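Local coordinates for protein glucosidase (Croceicoccus marinus, PDB 5Z3K) that probably hydrolyses O-glycosyl bonds as a family 39 beta-glucosidase built on a TIM barrel, at residues A[76-80]-A[125-129]; A[86-92]-A[132-137]. All coordinates share one frame; numbering follows the deposited sequence.

Contact 1: residues A[76-80]-A[125-129]; sequences WSADP and KYEQV
Lys125 reaches out from its helix, its chain extended from CB to NZ, and sets its ammonium group between two backbone carbonyls of the 76-80 loop. Lys125 NZ donates hydrogen bonds to Trp76 O (2.6 Å) and Ala78 O (2.9 Å), so one ammonium joins carbonyls two residues apart in the loop. At Trp76 the donor sits above the carbonyl plane, 37° out of it. A lysine suits this place because only its end is charged: the methylene Lys125 CE packs at 3.8 Å against Pro80 CD, the two side chains crossing at about a right angle. With an alanine here the carbonyls of Trp76 and Ala78 would probably lose their common donor, and Pro80 the methylene chain it rests on. Alongside, the six-membered end of the Trp76 indole slants against the helix, CH2 4.0 Å from Tyr126 CD1 and CZ3 3.8 Å from Val129 CG2. The same methyl, Val129 CG2, meets Pro80 CB at 3.8 Å, a branched residue serving indole and proline at once. The indole NE1 is bonded to Asp64 O. Thus the long loop between strand 53-55 and helix 89-100 lies on the early turns of helix 123-138, while Tyr126 and Glu127 also touch helix 169-186.

Contact 2: residues A[86-92]-A[132-137]; sequences YNFAATD and NIVRHY
Phe88 CG lies anti to its own carbonyl carbon, whereas the imidazole of His136 is swung anti to the backbone N (chi1 176°); each torsion directs its ring between the two segments, where the imidazole lies flat against one face of the phenyl ring. The planes are only 3° apart and the centroids of Phe88 and His136 3.5 Å, a closely overlapped stack. On the opposite face of Phe88 rests Tyr86 CB, so the phenyl is sandwiched. Its edge meets Ile133 CG1, 4.0 Å from Phe88 CE1, and this one methylene also meets the edge of the Tyr86 ring. Tyr86 OH passes 3.3 Å from Asn132 CB, and Tyr86 OH and Asn132 ND2 are both hydrogen-bonded to Pro80 O. Asp92 approaches the imidazole at its edge, the carboxylate nearly coplanar with the ring. His136 NE2 donates to the syn lone pair of Asp92 OD1 over 2.8 Å at 162°, a straight bond within the ring plane. Tyr137 OH gives Asp92 OD1 a second, weak bond, also 2.8 Å, from a ring turned steeply to the carboxylate, and the Thr91 CG2 methyl packs at 3.1 Å against Tyr137 OH. With ND1 of His136 bonded to Trp141 O, both imidazole nitrogens are engaged and the ring's rotation is fixed. A buried histidine suits this position because it can stack like an aromatic yet also hydrogen-bond at its edge. Since a carbonyl oxygen can only accept, both nitrogens would carry protons, and His136 is probably a cation whose charge Asp92 balances within this buried contact.

Overall arrangement
Contacts 1 and 2 have centres about 13 Å apart and share helix 123-138, contact 1 using its early turns and contact 2 its later ones. Along the chain their segments alternate: 76-80, 86-92, 125-129, 132-137. The first two belong to the connection from barrel strand 53-55 into helix 89-100, and strand 104-109 separates them from the last two. The contacts meet directly at Pro80. Contact 1 is partly buried, farther from the chain's centre, whereas contact 2 is buried. Through the shared helix, one long loop is held along much of its length, and together the contacts fasten that loop and two neighbouring helices on the outside of the eight-stranded parallel barrel.

Contact 1: residues A[76-80]-A[125-129]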
# COMPACT_ATOMS: atom_id res chain seq x y z
N TRP A 76 3.39 -20.78 24.78
CA TRP A 76 2.19 -21.49 24.36
C TRP A 76 1.65 -22.45 25.42
O TRP A 76 0.59 -23.05 25.20
CB TRP A 76 2.47 -22.23 23.04
CG TRP A 76 2.36 -21.30 21.87
CD1 TRP A 76 3.39 -20.74 21.16
CD2 TRP A 76 1.15 -20.81 21.28
NE1 TRP A 76 2.89 -19.92 20.16
CE2 TRP A 76 1.52 -19.95 20.22
CE3 TRP A 76 -0.21 -21.01 21.55
CZ2 TRP A 76 0.57 -19.30 19.43
CZ3 TRP A 76 -1.15 -20.37 20.76
CH2 TRP A 76 -0.76 -19.52 19.71
N SER A 77 2.32 -22.61 26.56
CA SER A 77 1.75 -23.37 27.66
C SER A 77 0.88 -22.51 28.58
O SER A 77 0.22 -23.06 29.47
CB SER A 77 2.86 -24.03 28.48
OG SER A 77 3.62 -23.07 29.19
N ALA A 78 0.86 -21.19 28.38
CA ALA A 78 0.16 -20.28 29.28
C ALA A 78 -1.35 -20.35 29.07
O ALA A 78 -1.85 -20.80 28.04
CB ALA A 78 0.65 -18.85 29.07
N ASP A 79 -2.08 -19.89 30.08
CA ASP A 79 -3.53 -19.83 30.02
C ASP A 79 -3.99 -18.83 28.95
O ASP A 79 -3.73 -17.63 29.09
CB ASP A 79 -4.05 -19.42 31.41
CG ASP A 79 -5.56 -19.33 31.49
OD1 ASP A 79 -6.26 -19.40 30.46
OD2 ASP A 79 -6.05 -19.16 32.62
N PRO A 80 -4.68 -19.28 27.90
CA PRO A 80 -5.08 -18.35 26.83
C PRO A 80 -6.23 -17.43 27.22
O PRO A 80 -6.56 -16.53 26.44
CB PRO A 80 -5.50 -19.28 25.69
CG PRO A 80 -6.02 -20.49 26.41
CD PRO A 80 -5.14 -20.65 27.63
N LYS A 125 -6.09 -24.24 20.43
CA LYS A 125 -5.53 -23.16 21.24
C LYS A 125 -5.13 -21.97 20.38
O LYS A 125 -5.31 -20.81 20.77
CB LYS A 125 -4.35 -23.66 22.07
CG LYS A 125 -3.89 -22.68 23.18
CD LYS A 125 -2.80 -23.29 24.05
CE LYS A 125 -2.69 -22.53 25.36
NZ LYS A 125 -1.78 -23.21 26.35
N TYR A 126 -4.56 -22.23 19.20
CA TYR A 126 -4.27 -21.16 18.25
C TYR A 126 -5.51 -20.30 18.00
O TYR A 126 -5.46 -19.07 18.06
CB TYR A 126 -3.73 -21.77 16.95
CG TYR A 126 -3.26 -20.76 15.91
CD1 TYR A 126 -1.99 -20.19 16.00
CD2 TYR A 126 -4.07 -20.40 14.85
CE1 TYR A 126 -1.55 -19.27 15.03
CE2 TYR A 126 -3.65 -19.49 13.89
CZ TYR A 126 -2.38 -18.93 13.99
OH TYR A 126 -1.96 -18.02 13.05
N GLU A 127 -6.65 -20.96 17.77
CA GLU A 127 -7.89 -20.24 17.49
C GLU A 127 -8.32 -19.38 18.68
O GLU A 127 -8.75 -18.23 18.50
CB GLU A 127 -8.98 -21.23 17.08
CG GLU A 127 -10.32 -20.59 16.71
CD GLU A 127 -11.31 -21.59 16.12
OE1 GLU A 127 -10.89 -22.72 15.78
OE2 GLU A 127 -12.50 -21.25 15.99
N GLN A 128 -8.22 -19.91 19.88
CA GLN A 128 -8.57 -19.15 21.04
C GLN A 128 -7.67 -17.91 21.18
O GLN A 128 -8.12 -16.87 21.48
CB GLN A 128 -8.41 -19.99 22.31
CG GLN A 128 -9.32 -21.16 22.48
CD GLN A 128 -9.06 -21.84 23.84
OE1 GLN A 128 -8.23 -22.70 23.95
NE2 GLN A 128 -9.71 -21.35 24.87
N VAL A 129 -6.41 -18.08 20.92
CA VAL A 129 -5.47 -16.97 21.10
C VAL A 129 -5.71 -15.91 20.03
O VAL A 129 -5.68 -14.71 20.33
CB VAL A 129 -4.02 -17.51 21.11
CG1 VAL A 129 -3.02 -16.40 20.90
CG2 VAL A 129 -3.76 -18.22 22.44

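Contact 2: residues A[86-92]-A[132-137]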
# COMPACT_ATOMS: atom_id res chain seq x y z
N TYR A 86 -0.54 -12.60 27.28
CA TYR A 86 -0.36 -11.95 25.99
C TYR A 86 0.68 -10.84 26.10
O TYR A 86 0.85 -10.25 27.17
CB TYR A 86 -1.68 -11.37 25.48
CG TYR A 86 -2.71 -12.42 25.16
CD1 TYR A 86 -3.39 -13.08 26.18
CD2 TYR A 86 -2.99 -12.77 23.84
CE1 TYR A 86 -4.34 -14.06 25.89
CE2 TYR A 86 -3.93 -13.75 23.55
CZ TYR A 86 -4.59 -14.39 24.58
OH TYR A 86 -5.53 -15.36 24.30
N ASN A 87 1.35 -10.56 24.99
CA ASN A 87 2.42 -9.56 24.94
C ASN A 87 1.97 -8.48 23.96
O ASN A 87 2.31 -8.51 22.78
CB ASN A 87 3.77 -10.23 24.53
CG ASN A 87 4.89 -9.23 24.29
OD1 ASN A 87 4.86 -8.10 24.79
ND2 ASN A 87 5.89 -9.65 23.52
N PHE A 88 1.15 -7.55 24.46
CA PHE A 88 0.51 -6.53 23.63
C PHE A 88 1.26 -5.20 23.60
O PHE A 88 0.92 -4.34 22.79
CB PHE A 88 -0.92 -6.26 24.10
CG PHE A 88 -1.91 -7.39 23.84
CD1 PHE A 88 -2.04 -7.97 22.58
CD2 PHE A 88 -2.74 -7.84 24.86
CE1 PHE A 88 -2.98 -8.98 22.35
CE2 PHE A 88 -3.69 -8.85 24.63
CZ PHE A 88 -3.80 -9.43 23.37
N ALA A 89 2.27 -5.01 24.45
CA ALA A 89 2.75 -3.65 24.73
C ALA A 89 3.21 -2.94 23.46
O ALA A 89 2.74 -1.83 23.16
CB ALA A 89 3.88 -3.68 25.77
N ALA A 90 4.14 -3.54 22.72
CA ALA A 90 4.68 -2.81 21.57
C ALA A 90 3.62 -2.66 20.49
O ALA A 90 3.50 -1.59 19.87
CB ALA A 90 5.92 -3.51 21.01
N THR A 91 2.83 -3.71 20.28
CA THR A 91 1.77 -3.64 19.28
C THR A 91 0.72 -2.59 19.68
O THR A 91 0.23 -1.85 18.82
CB THR A 91 1.13 -5.02 19.10
OG1 THR A 91 2.14 -5.98 18.79
CG2 THR A 91 0.11 -4.99 17.96
N ASP A 92 0.40 -2.51 20.97
CA ASP A 92 -0.49 -1.46 21.45
C ASP A 92 0.03 -0.09 21.07
O ASP A 92 -0.75 0.80 20.70
CB ASP A 92 -0.64 -1.53 22.98
CG ASP A 92 -1.55 -2.64 23.45
OD1 ASP A 92 -2.18 -3.32 22.61
OD2 ASP A 92 -1.62 -2.83 24.68
N ASN A 132 -8.83 -13.80 21.12
CA ASN A 132 -8.61 -12.80 22.16
C ASN A 132 -7.66 -11.69 21.73
O ASN A 132 -7.72 -10.60 22.29
CB ASN A 132 -8.09 -13.46 23.44
CG ASN A 132 -9.19 -14.21 24.18
OD1 ASN A 132 -10.38 -13.94 23.98
ND2 ASN A 132 -8.80 -15.16 25.03
N ILE A 133 -6.77 -11.95 20.77
CA ILE A 133 -6.04 -10.85 20.16
C ILE A 133 -7.01 -9.91 19.47
O ILE A 133 -6.92 -8.68 19.59
CB ILE A 133 -4.97 -11.38 19.18
CG1 ILE A 133 -3.84 -12.07 19.97
CG2 ILE A 133 -4.43 -10.26 18.28
CD1 ILE A 133 -3.00 -12.99 19.15
N VAL A 134 -7.99 -10.48 18.76
CA VAL A 134 -8.98 -9.66 18.08
C VAL A 134 -9.82 -8.91 19.10
O VAL A 134 -10.10 -7.71 18.94
CB VAL A 134 -9.85 -10.52 17.15
CG1 VAL A 134 -10.97 -9.70 16.52
CG2 VAL A 134 -8.99 -11.17 16.06
N ARG A 135 -10.24 -9.59 20.17
CA ARG A 135 -11.04 -8.93 21.20
C ARG A 135 -10.25 -7.83 21.90
O ARG A 135 -10.83 -6.83 22.32
CB ARG A 135 -11.51 -9.97 22.23
CG ARG A 135 -12.65 -10.83 21.74
CD ARG A 135 -13.19 -11.76 22.84
NE ARG A 135 -14.21 -12.64 22.27
CZ ARG A 135 -15.43 -12.24 21.94
NH1 ARG A 135 -15.80 -10.99 22.15
NH2 ARG A 135 -16.29 -13.10 21.40
N HIS A 136 -8.94 -8.01 22.03
CA HIS A 136 -8.12 -6.95 22.61
C HIS A 136 -8.12 -5.70 21.75
O HIS A 136 -8.16 -4.58 22.27
CB HIS A 136 -6.69 -7.46 22.83
CG HIS A 136 -5.75 -6.43 23.33
ND1 HIS A 136 -5.71 -6.02 24.65
CD2 HIS A 136 -4.79 -5.71 22.69
CE1 HIS A 136 -4.78 -5.10 24.80
NE2 HIS A 136 -4.21 -4.89 23.62
N TYR A 137 -8.10 -5.85 20.42
CA TYR A 137 -8.02 -4.68 19.56
C TYR A 137 -9.37 -4.19 19.04
O TYR A 137 -9.42 -3.12 18.44
CB TYR A 137 -7.07 -4.95 18.39
CG TYR A 137 -5.64 -4.99 18.89
CD1 TYR A 137 -5.05 -3.84 19.42
CD2 TYR A 137 -4.91 -6.17 18.92
CE1 TYR A 137 -3.77 -3.86 19.92
CE2 TYR A 137 -3.62 -6.20 19.42
CZ TYR A 137 -3.05 -5.04 19.92
OH TYR A 137 -1.77 -5.06 20.45